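Local coordinates for protein aspartokinase (Synechocystis, PDB 3L76) that probably phosphorylates the beta-carboxyl group of aspartate with ATP, opening the route to threonine and lysine, and binds both these amino acids at its ACT domains, at residues I366-K374 and F463-S472; A439-R450 and A519-V530. All blocks are in the same frame, centred on the assembly; numbering follows the deposited sequence.

Contact 1. Residues I366-K374 and F463-S472. With LYS (lysine), chain F.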
loop_
_atom_site.group_PDB
_atom_site.type_symbol
_atom_site.label_atom_id
_atom_site.label_comp_id
_atom_site.label_asym_id
_atom_site.label_seq_id
_atom_site.Cartn_x
_atom_site.Cartn_y
_atom_site.Cartn_z
ATOM N N ILE A 366 9.469 13.260 -25.888
ATOM C CA ILE A 366 9.932 11.912 -26.217
ATOM C C ILE A 366 8.818 10.862 -26.065
ATOM O O ILE A 366 8.316 10.641 -24.974
ATOM C CB ILE A 366 11.129 11.506 -25.337
ATOM C CG1 ILE A 366 12.231 12.564 -25.416
ATOM C CG2 ILE A 366 11.639 10.126 -25.725
ATOM C CD1 ILE A 366 13.551 12.129 -24.836
ATOM N N GLY A 367 8.430 10.233 -27.167
ATOM C CA GLY A 367 7.447 9.168 -27.123
ATOM C C GLY A 367 6.019 9.639 -26.965
ATOM O O GLY A 367 5.088 8.847 -26.969
ATOM N N ARG A 368 5.833 10.940 -26.833
ATOM C CA ARG A 368 4.505 11.479 -26.584
ATOM C C ARG A 368 3.884 12.112 -27.834
ATOM O O ARG A 368 4.533 12.872 -28.537
ATOM C CB ARG A 368 4.572 12.486 -25.431
ATOM C CG ARG A 368 3.282 13.188 -25.141
ATOM C CD ARG A 368 3.365 13.880 -23.815
ATOM N NE ARG A 368 2.213 14.739 -23.591
ATOM C CZ ARG A 368 2.055 15.498 -22.516
ATOM N NH1 ARG A 368 2.985 15.507 -21.565
ATOM N NH2 ARG A 368 0.973 16.254 -22.403
ATOM N N PRO A 369 2.619 11.792 -28.115
ATOM C CA PRO A 369 1.939 12.272 -29.318
ATOM C C PRO A 369 1.415 13.688 -29.178
ATOM O O PRO A 369 1.234 14.163 -28.061
ATOM C CB PRO A 369 0.741 11.314 -29.446
ATOM C CG PRO A 369 1.026 10.193 -28.515
ATOM C CD PRO A 369 1.812 10.791 -27.409
ATOM N N GLY A 370 1.172 14.341 -30.312
ATOM C CA GLY A 370 0.474 15.616 -30.363
ATOM C C GLY A 370 1.292 16.861 -30.079
ATOM O O GLY A 370 0.787 17.982 -30.159
ATOM N N ILE A 371 2.562 16.678 -29.743
ATOM C CA ILE A 371 3.390 17.827 -29.398
ATOM C C ILE A 371 3.779 18.647 -30.639
ATOM O O ILE A 371 3.550 19.856 -30.707
ATOM C CB ILE A 371 4.647 17.404 -28.626
ATOM C CG1 ILE A 371 4.269 16.470 -27.459
ATOM C CG2 ILE A 371 5.429 18.649 -28.192
ATOM C CD1 ILE A 371 3.115 16.978 -26.609
ATOM N N ALA A 372 4.357 17.977 -31.627
ATOM C CA ALA A 372 4.688 18.616 -32.887
ATOM C C ALA A 372 3.433 19.227 -33.498
ATOM O O ALA A 372 3.435 20.368 -33.991
ATOM C CB ALA A 372 5.335 17.607 -33.830
ATOM N N ALA A 373 2.345 18.470 -33.423
ATOM C CA ALA A 373 1.078 18.886 -34.008
ATOM C C ALA A 373 0.577 20.182 -33.382
ATOM O O ALA A 373 0.058 21.071 -34.065
ATOM C CB ALA A 373 0.053 17.789 -33.845
ATOM N N LYS A 374 0.729 20.287 -32.069
ATOM C CA LYS A 374 0.297 21.485 -31.372
ATOM C C LYS A 374 1.181 22.687 -31.711
ATOM O O LYS A 374 0.702 23.808 -31.809
ATOM C CB LYS A 374 0.262 21.245 -29.867
ATOM C CG LYS A 374 -0.185 22.462 -29.088
ATOM C CD LYS A 374 -0.178 22.175 -27.610
ATOM C CE LYS A 374 -0.561 23.405 -26.797
ATOM N NZ LYS A 374 -0.087 23.253 -25.394
ATOM N N PHE A 463 -0.637 16.262 -38.907
ATOM C CA PHE A 463 -0.087 15.733 -37.672
ATOM C C PHE A 463 -1.084 15.715 -36.528
ATOM O O PHE A 463 -0.962 14.873 -35.636
ATOM C CB PHE A 463 1.235 16.404 -37.312
ATOM C CG PHE A 463 2.325 16.027 -38.230
ATOM C CD1 PHE A 463 2.949 14.810 -38.097
ATOM C CD2 PHE A 463 2.682 16.849 -39.276
ATOM C CE1 PHE A 463 3.936 14.429 -38.977
ATOM C CE2 PHE A 463 3.657 16.463 -40.157
ATOM C CZ PHE A 463 4.279 15.249 -40.011
ATOM N N THR A 464 -2.092 16.591 -36.576
ATOM C CA THR A 464 -3.169 16.530 -35.585
ATOM C C THR A 464 -3.934 15.224 -35.736
ATOM O O THR A 464 -4.283 14.582 -34.747
ATOM C CB THR A 464 -4.155 17.698 -35.709
ATOM O OG1 THR A 464 -3.513 18.904 -35.312
ATOM C CG2 THR A 464 -5.372 17.484 -34.812
ATOM N N ALA A 465 -4.175 14.841 -36.985
ATOM C CA ALA A 465 -4.879 13.610 -37.311
ATOM C C ALA A 465 -4.195 12.378 -36.735
ATOM O O ALA A 465 -4.839 11.536 -36.116
ATOM C CB ALA A 465 -5.033 13.479 -38.814
ATOM N N LEU A 466 -2.891 12.275 -36.946
ATOM C CA LEU A 466 -2.118 11.169 -36.398
ATOM C C LEU A 466 -2.121 11.174 -34.867
ATOM O O LEU A 466 -2.149 10.128 -34.228
ATOM C CB LEU A 466 -0.673 11.229 -36.896
ATOM C CG LEU A 466 -0.385 10.987 -38.374
ATOM C CD1 LEU A 466 1.085 11.287 -38.712
ATOM C CD2 LEU A 466 -0.749 9.566 -38.735
ATOM N N ALA A 467 -2.083 12.362 -34.281
ATOM C CA ALA A 467 -1.979 12.476 -32.839
ATOM C C ALA A 467 -3.305 12.135 -32.164
ATOM O O ALA A 467 -3.332 11.650 -31.043
ATOM C CB ALA A 467 -1.524 13.869 -32.450
ATOM N N GLU A 468 -4.409 12.394 -32.847
ATOM C CA GLU A 468 -5.710 12.090 -32.283
ATOM C C GLU A 468 -5.929 10.577 -32.235
ATOM O O GLU A 468 -6.804 10.095 -31.531
ATOM C CB GLU A 468 -6.817 12.797 -33.062
ATOM C CG GLU A 468 -6.980 14.258 -32.686
ATOM C CD GLU A 468 -7.931 15.008 -33.606
ATOM O OE1 GLU A 468 -8.239 14.492 -34.700
ATOM O OE2 GLU A 468 -8.364 16.121 -33.242
ATOM N N ALA A 469 -5.106 9.844 -32.974
ATOM C CA ALA A 469 -5.135 8.388 -32.980
ATOM C C ALA A 469 -4.039 7.823 -32.079
ATOM O O ALA A 469 -3.744 6.636 -32.108
ATOM C CB ALA A 469 -4.975 7.847 -34.424
ATOM N N ASN A 470 -3.412 8.690 -31.302
ATOM C CA ASN A 470 -2.429 8.254 -30.324
ATOM C C ASN A 470 -1.130 7.744 -30.930
ATOM O O ASN A 470 -0.328 7.100 -30.255
ATOM C CB ASN A 470 -3.028 7.190 -29.410
ATOM C CG ASN A 470 -2.870 7.524 -27.952
ATOM O OD1 ASN A 470 -1.869 8.111 -27.544
ATOM N ND2 ASN A 470 -3.861 7.154 -27.151
ATOM N N ILE A 471 -0.914 8.031 -32.204
ATOM C CA ILE A 471 0.357 7.697 -32.814
ATOM C C ILE A 471 1.391 8.791 -32.540
ATOM O O ILE A 471 1.196 9.955 -32.874
ATOM C CB ILE A 471 0.224 7.492 -34.323
ATOM C CG1 ILE A 471 -0.760 6.356 -34.619
ATOM C CG2 ILE A 471 1.599 7.232 -34.938
ATOM C CD1 ILE A 471 -1.172 6.266 -36.081
ATOM N N SER A 472 2.490 8.402 -31.916
ATOM C CA SER A 472 3.576 9.317 -31.631
ATOM C C SER A 472 4.535 9.311 -32.806
ATOM O O SER A 472 4.829 8.257 -33.366
ATOM C CB SER A 472 4.309 8.895 -30.349
ATOM O OG SER A 472 5.565 9.544 -30.232
HETATM N N LYS F . 6.926 12.311 -30.395
HETATM C CA LYS F . 6.462 13.679 -30.658
HETATM C C LYS F . 5.098 13.744 -31.332
HETATM O O LYS F . 4.649 12.733 -31.923
HETATM C CB LYS F . 7.503 14.456 -31.483
HETATM C CG LYS F . 8.824 14.679 -30.752
HETATM C CD LYS F . 9.963 15.051 -31.689
HETATM C CE LYS F . 10.609 13.817 -32.286
HETATM N NZ LYS F . 12.052 13.691 -31.922
HETATM O OXT LYS F . 4.443 14.816 -31.277
HETATM O O HOH W 1 2.034 12.834 -32.585
#
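The loop leading into helix 371-381 runs beside the residues that follow helix 458-468, with Pro369 CA 4.1 Å from Ser472 CA, and the helix start then reaches the last turns of helix 458-468, pairing Gly370 with Ala467 and Ala373 with Phe463. Small residues carry this approach. The methyl of Ala467 sits over the Gly370 backbone, CB to CA 3.4 Å; Gly370, the N-cap, has a positive phi (82°). Ala373 turns its CB onto the peptide after Phe463, 3.6 Å from Phe463 O. Of the Phe463 side chain, CB does the touching, for chi1 of -70° sets CG anti to the carbonyl carbon and carries the ring away to meet Phe495 edge-to-face. A Schellman motif with Asn470 as C-prime residue ends helix 458-468 and turns the chain back, so that the Pro369 ring lies against the backbone of Ile471, Pro369 CB 3.7 Å from Ile471 O.

The juncture holds a bound lysine between two ACT domains. Ser472 OG accepts from the ligand's amino N at 3.1 Å. The carboxylate oxygen OXT takes a nearly straight bond from Ala372 N (3.2 Å, 164°) and a weak one from Ile371 N; lying at a helix N terminus, its charge is probably stabilised. A water accepts from Gly370 N and donates to Ile471 O and to the ligand's O, bridging the segments directly and tying the ligand to both. Ser392 O and Val473 N also hydrogen-bond to the ligand.

Ala372 and Phe463 both rest on Ile476 of strand 475-479, while Leu466 and Ile471 pack between strand 490-498, at Phe495 and Val497, and helix 499-512, at Ala505 and Ile508.

Contact 2. Residues A439-R450 and A519-V530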
loop_
_atom_site.group_PDB
_atom_site.type_symbol
_atom_site.label_atom_id
_atom_site.label_comp_id
_atom_site.label_asym_id
_atom_site.label_seq_id
_atom_site.Cartn_x
_atom_site.Cartn_y
_atom_site.Cartn_z
ATOM N N ALA A 439 24.183 6.657 -31.988
ATOM C CA ALA A 439 23.081 5.735 -31.763
ATOM C C ALA A 439 22.358 5.344 -33.053
ATOM O O ALA A 439 22.469 6.012 -34.079
ATOM C CB ALA A 439 22.107 6.314 -30.756
ATOM N N LEU A 440 21.603 4.257 -32.969
ATOM C CA LEU A 440 20.953 3.669 -34.110
ATOM C C LEU A 440 19.516 3.289 -33.802
ATOM O O LEU A 440 19.259 2.612 -32.822
ATOM C CB LEU A 440 21.698 2.406 -34.538
ATOM C CG LEU A 440 21.147 1.772 -35.831
ATOM C CD1 LEU A 440 21.503 2.611 -37.063
ATOM C CD2 LEU A 440 21.637 0.354 -36.007
ATOM N N ASP A 441 18.574 3.707 -34.637
ATOM C CA ASP A 441 17.215 3.202 -34.501
ATOM C C ASP A 441 16.746 2.506 -35.787
ATOM O O ASP A 441 16.685 3.125 -36.859
ATOM C CB ASP A 441 16.254 4.309 -34.070
ATOM C CG ASP A 441 14.856 3.791 -33.802
ATOM O OD1 ASP A 441 14.522 2.686 -34.271
ATOM O OD2 ASP A 441 14.086 4.487 -33.120
ATOM N N GLN A 442 16.424 1.217 -35.669
ATOM C CA GLN A 442 15.995 0.434 -36.823
ATOM C C GLN A 442 14.585 -0.149 -36.688
ATOM O O GLN A 442 14.215 -1.059 -37.414
ATOM C CB GLN A 442 17.023 -0.653 -37.147
ATOM C CG GLN A 442 17.679 -1.259 -35.935
ATOM C CD GLN A 442 18.683 -2.354 -36.264
ATOM O OE1 GLN A 442 18.611 -2.995 -37.317
ATOM N NE2 GLN A 442 19.621 -2.581 -35.354
ATOM N N ASP A 443 13.792 0.404 -35.780
ATOM C CA ASP A 443 12.424 -0.053 -35.559
ATOM C C ASP A 443 11.412 0.889 -36.188
ATOM O O ASP A 443 10.213 0.809 -35.910
ATOM C CB ASP A 443 12.132 -0.153 -34.061
ATOM C CG ASP A 443 12.774 -1.362 -33.421
ATOM O OD1 ASP A 443 14.014 -1.494 -33.493
ATOM O OD2 ASP A 443 12.035 -2.181 -32.837
ATOM N N GLN A 444 11.895 1.786 -37.036
ATOM C CA GLN A 444 11.057 2.856 -37.549
ATOM C C GLN A 444 10.691 2.670 -39.007
ATOM O O GLN A 444 11.379 1.979 -39.740
ATOM C CB GLN A 444 11.764 4.187 -37.370
ATOM C CG GLN A 444 10.902 5.252 -36.738
ATOM C CD GLN A 444 10.878 5.174 -35.226
ATOM O OE1 GLN A 444 11.266 6.105 -34.535
ATOM N NE2 GLN A 444 10.430 4.050 -34.712
ATOM N N ALA A 445 9.601 3.299 -39.418
ATOM C CA ALA A 445 9.218 3.337 -40.824
ATOM C C ALA A 445 9.164 4.775 -41.347
ATOM O O ALA A 445 8.676 5.682 -40.677
ATOM C CB ALA A 445 7.868 2.658 -41.021
ATOM N N GLN A 446 9.663 4.985 -42.552
ATOM C CA GLN A 446 9.557 6.298 -43.171
ATOM C C GLN A 446 8.226 6.435 -43.886
ATOM O O GLN A 446 7.790 5.531 -44.586
ATOM C CB GLN A 446 10.700 6.516 -44.146
ATOM C CG GLN A 446 10.599 7.792 -44.954
ATOM C CD GLN A 446 11.552 7.785 -46.134
ATOM O OE1 GLN A 446 12.517 8.535 -46.169
ATOM N NE2 GLN A 446 11.292 6.912 -47.094
ATOM N N ILE A 447 7.563 7.558 -43.684
ATOM C CA ILE A 447 6.343 7.845 -44.413
ATOM C C ILE A 447 6.415 9.268 -44.938
ATOM O O ILE A 447 6.601 10.211 -44.177
ATOM C CB ILE A 447 5.084 7.698 -43.541
ATOM C CG1 ILE A 447 5.026 6.313 -42.910
ATOM C CG2 ILE A 447 3.827 7.958 -44.375
ATOM C CD1 ILE A 447 3.791 6.094 -42.086
ATOM N N ALA A 448 6.271 9.420 -46.244
ATOM C CA ALA A 448 6.328 10.733 -46.842
ATOM C C ALA A 448 5.009 11.071 -47.468
ATOM O O ALA A 448 4.356 10.237 -48.092
ATOM C CB ALA A 448 7.436 10.824 -47.871
ATOM N N ILE A 449 4.614 12.316 -47.295
ATOM C CA ILE A 449 3.450 12.789 -47.978
ATOM C C ILE A 449 3.856 13.829 -49.038
ATOM O O ILE A 449 4.268 14.942 -48.732
ATOM C CB ILE A 449 2.317 13.165 -46.969
ATOM C CG1 ILE A 449 1.618 14.439 -47.363
ATOM C CG2 ILE A 449 2.819 13.177 -45.518
ATOM C CD1 ILE A 449 0.688 14.252 -48.539
ATOM N N ARG A 450 3.790 13.408 -50.299
ATOM C CA ARG A 450 4.202 14.232 -51.436
ATOM C C ARG A 450 3.229 15.387 -51.689
ATOM O O ARG A 450 2.016 15.203 -51.651
ATOM C CB ARG A 450 4.293 13.388 -52.716
ATOM C CG ARG A 450 5.284 12.217 -52.719
ATOM C CD ARG A 450 6.690 12.659 -53.004
ATOM N NE ARG A 450 7.585 11.526 -53.193
ATOM C CZ ARG A 450 8.907 11.644 -53.294
ATOM N NH1 ARG A 450 9.466 12.841 -53.216
ATOM N NH2 ARG A 450 9.672 10.573 -53.464
ATOM N N ALA A 519 -0.970 15.006 -54.646
ATOM C CA ALA A 519 -0.540 14.551 -53.337
ATOM C C ALA A 519 -0.449 13.028 -53.338
ATOM O O ALA A 519 -1.043 12.365 -54.169
ATOM C CB ALA A 519 -1.487 15.044 -52.256
ATOM N N ALA A 520 0.302 12.471 -52.405
ATOM C CA ALA A 520 0.475 11.031 -52.365
ATOM C C ALA A 520 1.123 10.615 -51.062
ATOM O O ALA A 520 1.838 11.404 -50.445
ATOM C CB ALA A 520 1.318 10.575 -53.537
ATOM N N ILE A 521 0.873 9.375 -50.650
ATOM C CA ILE A 521 1.478 8.832 -49.441
ATOM C C ILE A 521 2.287 7.615 -49.806
ATOM O O ILE A 521 1.779 6.702 -50.439
ATOM C CB ILE A 521 0.430 8.436 -48.386
ATOM C CG1 ILE A 521 -0.283 9.671 -47.862
ATOM C CG2 ILE A 521 1.087 7.702 -47.214
ATOM C CD1 ILE A 521 -1.301 9.349 -46.843
ATOM N N VAL A 522 3.552 7.609 -49.408
ATOM C CA VAL A 522 4.422 6.486 -49.681
ATOM C C VAL A 522 5.174 6.088 -48.420
ATOM O O VAL A 522 5.805 6.918 -47.775
ATOM C CB VAL A 522 5.404 6.787 -50.839
ATOM C CG1 VAL A 522 5.935 8.218 -50.757
ATOM C CG2 VAL A 522 6.546 5.778 -50.841
ATOM N N VAL A 523 5.089 4.814 -48.063
ATOM C CA VAL A 523 5.818 4.320 -46.909
ATOM C C VAL A 523 6.986 3.426 -47.302
ATOM O O VAL A 523 6.913 2.686 -48.272
ATOM C CB VAL A 523 4.891 3.632 -45.882
ATOM C CG1 VAL A 523 3.493 3.534 -46.420
ATOM C CG2 VAL A 523 5.434 2.286 -45.472
ATOM N N ASN A 524 8.077 3.549 -46.554
ATOM C CA ASN A 524 9.275 2.750 -46.744
ATOM C C ASN A 524 9.722 2.244 -45.382
ATOM O O ASN A 524 10.216 3.009 -44.563
ATOM C CB ASN A 524 10.376 3.583 -47.398
ATOM C CG ASN A 524 11.711 2.857 -47.463
ATOM O OD1 ASN A 524 11.790 1.654 -47.246
ATOM N ND2 ASN A 524 12.767 3.594 -47.763
ATOM N N LYS A 525 9.527 0.952 -45.144
ATOM C CA LYS A 525 9.798 0.351 -43.848
ATOM C C LYS A 525 11.273 0.061 -43.642
ATOM O O LYS A 525 11.726 -0.030 -42.513
ATOM C CB LYS A 525 9.007 -0.946 -43.676
ATOM C CG LYS A 525 7.569 -0.772 -43.239
ATOM C CD LYS A 525 6.988 -2.088 -42.754
ATOM C CE LYS A 525 5.714 -1.865 -41.961
ATOM N NZ LYS A 525 5.226 -3.120 -41.331
ATOM N N ALA A 526 12.017 -0.086 -44.731
ATOM C CA ALA A 526 13.401 -0.548 -44.647
ATOM C C ALA A 526 14.401 0.582 -44.472
ATOM O O ALA A 526 15.252 0.808 -45.328
ATOM C CB ALA A 526 13.760 -1.386 -45.858
ATOM N N ILE A 527 14.297 1.276 -43.348
ATOM C CA ILE A 527 15.204 2.371 -43.023
ATOM C C ILE A 527 15.791 2.207 -41.627
ATOM O O ILE A 527 15.177 1.612 -40.742
ATOM C CB ILE A 527 14.490 3.725 -43.066
ATOM C CG1 ILE A 527 13.406 3.768 -41.986
ATOM C CG2 ILE A 527 13.923 3.996 -44.466
ATOM C CD1 ILE A 527 13.059 5.157 -41.497
ATOM N N ALA A 528 16.991 2.741 -41.445
ATOM C CA ALA A 528 17.594 2.859 -40.130
ATOM C C ALA A 528 17.955 4.314 -39.894
ATOM O O ALA A 528 18.237 5.048 -40.842
ATOM C CB ALA A 528 18.815 2.009 -40.045
ATOM N N LYS A 529 17.942 4.738 -38.634
ATOM C CA LYS A 529 18.397 6.079 -38.287
ATOM C C LYS A 529 19.694 6.048 -37.482
ATOM O O LYS A 529 19.771 5.407 -36.444
ATOM C CB LYS A 529 17.325 6.858 -37.524
ATOM C CG LYS A 529 17.723 8.313 -37.284
ATOM C CD LYS A 529 16.681 9.064 -36.513
ATOM C CE LYS A 529 16.507 8.488 -35.122
ATOM N NZ LYS A 529 15.513 9.265 -34.330
ATOM N N VAL A 530 20.710 6.743 -37.979
ATOM C CA VAL A 530 22.004 6.802 -37.320
ATOM C C VAL A 530 22.194 8.228 -36.865
ATOM O O VAL A 530 22.025 9.162 -37.646
ATOM C CB VAL A 530 23.152 6.438 -38.270
ATOM C CG1 VAL A 530 24.287 5.843 -37.498
ATOM C CG2 VAL A 530 22.683 5.461 -39.307
HETATM O O HOH W 2 19.745 7.293 -34.167
#
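Ile447 and Val523 lie side by side and point the same way from a non-hydrogen-bonded antiparallel pair, with Ile447 CG1 4.0 Å from Val523 CB. The other branch of Ile447, CG2, crosses over to the CG2 of Ile521 at 4.0 Å; chi1 of -55° spreads the two branches to these separate neighbours. This apolar face is covered by helix 499-512, where Ala505 meets Ile447 and Leu509 meets Ile521. On the face bearing Gln446, Ala448 and Arg450, the ends of Gln446 and Asn524 cross with their amide planes 66° apart, and Val522 CG1 stands over the Ala448 methyl. Arg450 leans its CB on that of Ala520, then bends at chi2 and takes its guanidinium to Asp492 and the His307 carbonyl.

Strands 437-453 and 520-533 are the first and last of a ferredoxin-like ACT unit, the first lying between the last and strand 490-498. Paired backbone bonds such as Ala448 N to Val522 O (3.0 Å, 173°) join them. Both break near Asp443 and Lys525, and beyond the break they pair again at Asp441 and Lys529, where strand 520-533 also borders strand 567-573.

Asx turns mark both breaks: Asp441 OD1 accepts from Asp443 N at 2.8 Å, and Asn524 OD1 from Ala526 N, which lies above the carbonyl plane. With an alanine here in place of Asn524, Ala526 N would probably be left without this acceptor and the turn at the break less fixed. Ile527 fills the bend, its CD1 3.8 Å from Gln446 CB. Further on, Leu440 CD1 meets Val530 CG2 at 3.8 Å, the two side chains slanting across each other, while Lys529 passes Asp441 and bends at chi3 to reach a salt bridge with Asp474.

In the fold
From the N terminus the chain passes the amino acid kinase region and a first ACT domain before reaching 366-374, in the second. It then runs into strand 437-453, which carries 439-450 of contact 2, and directly on into helix 458-468, where contact 1 closes a loop of 88 residues. Strands 475-479 and 490-498 and helix 499-512 follow before 519-530 closes contact 2. The two loops therefore cross. Contact 1 joins the second and third ACT domains around lysine; contact 2 pairs the first and last strands of the third and carries the chain toward the fourth. Their centres lie about 17 Å apart and their nearest atoms about 6 Å, so they do not touch.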